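Local structure of sortase (Actinomyces oris, 5UTT) at residues Glu100-Thr105 and Glu181-Asp186. The protein probably acts as a class E sortase, a cysteine transpeptidase that joins proteins bearing a sorting signal to the cell wall. Numbering follows the deposited sequence.
Sequences EIIVST and ESVLND
Glu100 and Ile102 on strand 100-104 lie across from Ser182 and Val183 in the C-terminal tail, which has no regular secondary structure at 181-186. The backbones stay well apart. The CA atoms of Glu100 and Ser182 are 8.5 Å from each other, and those of Ile102 and Val183 are 8.8 Å. Side chains and one water bridge the gap, and the buried surface is small, 119 Å².

The polar link lies at the Glu100 end. Ser182 OG donates a hydrogen bond of 2.8 Å to Glu100 OE1 and meets the oxygen nearly along its C-O axis. The Glu100 side chain is extended beyond CG (chi2 180°), which carries its carboxylate across to the tail. Water 1 makes a second path: it donates to Glu100 OE1 at 3.0 Å and accepts from Ser182 N at 3.2 Å. OE1 is therefore gripped by two donors, and Ser182 is held through both its hydroxyl and its backbone N-H.

Strand 100-104 belongs to the mixed sheet of the sortase beta-barrel fold; it pairs with strand 108-120, and Ile102 and Ser104 also bond through their backbones to Val33 and Met31. The tail follows strand 161-174 and runs past the outside of strand 100-104, where Ser182 also touches Pro35 and the backbone N of Leu184 bonds to Tyr38 OH.

The apolar part is slight. Ile102 points toward the tail, its outer chain extended (chi2 175°), and only its end methyl CD1 touches. Ile102 CD1 lies 3.3 Å from Ser182 OG. Ile102 CD1 also meets Val183 CG2 at 4.1 Å, where the two side chains cross at a slant. Ile102 also touches Trp109 of strand 108-120.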
loop_
_atom_site.group_PDB
_atom_site.type_symbol
_atom_site.label_atom_id
_atom_site.label_comp_id
_atom_site.label_asym_id
_atom_site.label_seq_id
_atom_site.Cartn_x
_atom_site.Cartn_y
_atom_site.Cartn_z
ATOM N N GLU A 100 0.790 10.151 -4.760
ATOM C CA GLU A 100 0.129 8.970 -5.265
ATOM C C GLU A 100 0.699 7.687 -4.728
ATOM O O GLU A 100 1.945 7.542 -4.626
ATOM C CB GLU A 100 0.257 8.914 -6.785
ATOM C CG GLU A 100 -0.763 9.826 -7.478
ATOM C CD GLU A 100 -0.692 9.821 -8.984
ATOM O OE1 GLU A 100 0.330 9.391 -9.542
ATOM O OE2 GLU A 100 -1.698 10.247 -9.632
ATOM N N ILE A 101 -0.182 6.749 -4.408
ATOM C CA ILE A 101 0.213 5.354 -4.099
ATOM C C ILE A 101 -0.512 4.471 -5.113
ATOM O O ILE A 101 -1.762 4.488 -5.217
ATOM C CB ILE A 101 -0.137 4.977 -2.657
ATOM C CG1 ILE A 101 0.658 5.853 -1.669
ATOM C CG2 ILE A 101 0.100 3.504 -2.367
ATOM C CD1 ILE A 101 0.358 5.538 -0.233
ATOM N N ILE A 102 0.237 3.717 -5.890
ATOM C CA ILE A 102 -0.333 3.059 -7.082
ATOM C C ILE A 102 -0.139 1.578 -6.927
ATOM O O ILE A 102 1.023 1.121 -6.651
ATOM C CB ILE A 102 0.287 3.574 -8.395
ATOM C CG1 ILE A 102 0.082 5.097 -8.510
ATOM C CG2 ILE A 102 -0.265 2.795 -9.604
ATOM C CD1 ILE A 102 0.752 5.730 -9.700
ATOM N N VAL A 103 -1.239 0.811 -7.095
ATOM C CA VAL A 103 -1.122 -0.624 -7.158
ATOM C C VAL A 103 -1.407 -1.140 -8.557
ATOM O O VAL A 103 -2.430 -0.832 -9.157
ATOM C CB VAL A 103 -1.950 -1.374 -6.088
ATOM C CG1 VAL A 103 -1.643 -2.865 -6.148
ATOM C CG2 VAL A 103 -1.695 -0.759 -4.726
ATOM N N SER A 104 -0.505 -1.924 -9.090
ATOM C CA SER A 104 -0.778 -2.561 -10.381
ATOM C C SER A 104 -1.163 -4.032 -10.165
ATOM O O SER A 104 -0.441 -4.795 -9.517
ATOM C CB SER A 104 0.385 -2.397 -11.348
ATOM O OG SER A 104 1.522 -3.139 -10.973
ATOM N N THR A 105 -2.266 -4.437 -10.784
ATOM C CA THR A 105 -2.641 -5.855 -10.853
ATOM C C THR A 105 -2.620 -6.279 -12.309
ATOM O O THR A 105 -2.365 -5.451 -13.201
ATOM C CB THR A 105 -4.026 -6.082 -10.230
ATOM O OG1 THR A 105 -5.044 -5.449 -11.017
ATOM C CG2 THR A 105 -4.042 -5.574 -8.791
ATOM N N GLU A 181 0.029 8.707 -15.656
ATOM C CA GLU A 181 1.101 9.544 -16.197
ATOM C C GLU A 181 2.371 9.507 -15.377
ATOM O O GLU A 181 3.451 9.623 -15.949
ATOM C CB GLU A 181 0.652 10.994 -16.342
ATOM C CG GLU A 181 -0.255 11.230 -17.551
ATOM C CD GLU A 181 0.467 11.153 -18.896
ATOM O OE1 GLU A 181 1.518 11.826 -19.062
ATOM O OE2 GLU A 181 -0.012 10.436 -19.802
ATOM N N SER A 182 2.229 9.346 -14.062
ATOM C CA SER A 182 3.384 9.283 -13.145
ATOM C C SER A 182 4.230 8.025 -13.337
ATOM O O SER A 182 5.388 7.980 -12.898
ATOM C CB SER A 182 2.925 9.316 -11.693
ATOM O OG SER A 182 2.039 8.237 -11.411
ATOM N N VAL A 183 3.635 6.982 -13.910
ATOM C CA VAL A 183 4.348 5.715 -14.050
ATOM C C VAL A 183 5.370 5.940 -15.167
ATOM O O VAL A 183 4.996 6.266 -16.281
ATOM C CB VAL A 183 3.369 4.555 -14.322
ATOM C CG1 VAL A 183 4.103 3.331 -14.877
ATOM C CG2 VAL A 183 2.611 4.222 -13.038
ATOM N N LEU A 184 6.662 5.773 -14.866
ATOM C CA LEU A 184 7.728 6.118 -15.804
ATOM C C LEU A 184 8.118 4.982 -16.736
ATOM O O LEU A 184 8.670 5.235 -17.799
ATOM C CB LEU A 184 8.990 6.560 -15.069
ATOM C CG LEU A 184 8.898 7.835 -14.234
ATOM C CD1 LEU A 184 10.257 8.087 -13.574
ATOM C CD2 LEU A 184 8.432 9.020 -15.069
ATOM N N ASN A 185 7.901 3.755 -16.285
ATOM C CA ASN A 185 8.077 2.571 -17.098
ATOM C C ASN A 185 7.231 1.467 -16.506
ATOM O O ASN A 185 6.763 1.586 -15.370
ATOM C CB ASN A 185 9.544 2.127 -17.081
ATOM C CG ASN A 185 10.045 1.819 -15.674
ATOM O OD1 ASN A 185 10.054 0.680 -15.237
ATOM N ND2 ASN A 185 10.421 2.832 -14.963
ATOM N N ASP A 186 7.077 0.382 -17.262
ATOM C CA ASP A 186 6.243 -0.715 -16.812
ATOM C C ASP A 186 6.927 -1.350 -15.619
ATOM O O ASP A 186 8.082 -1.782 -15.737
ATOM C CB ASP A 186 6.033 -1.748 -17.932
ATOM C CG ASP A 186 4.751 -2.542 -17.767
ATOM O OD1 ASP A 186 4.303 -2.748 -16.616
ATOM O OD2 ASP A 186 4.195 -2.979 -18.800
HETATM O O HOH W 1 -0.391 10.043 -12.372
#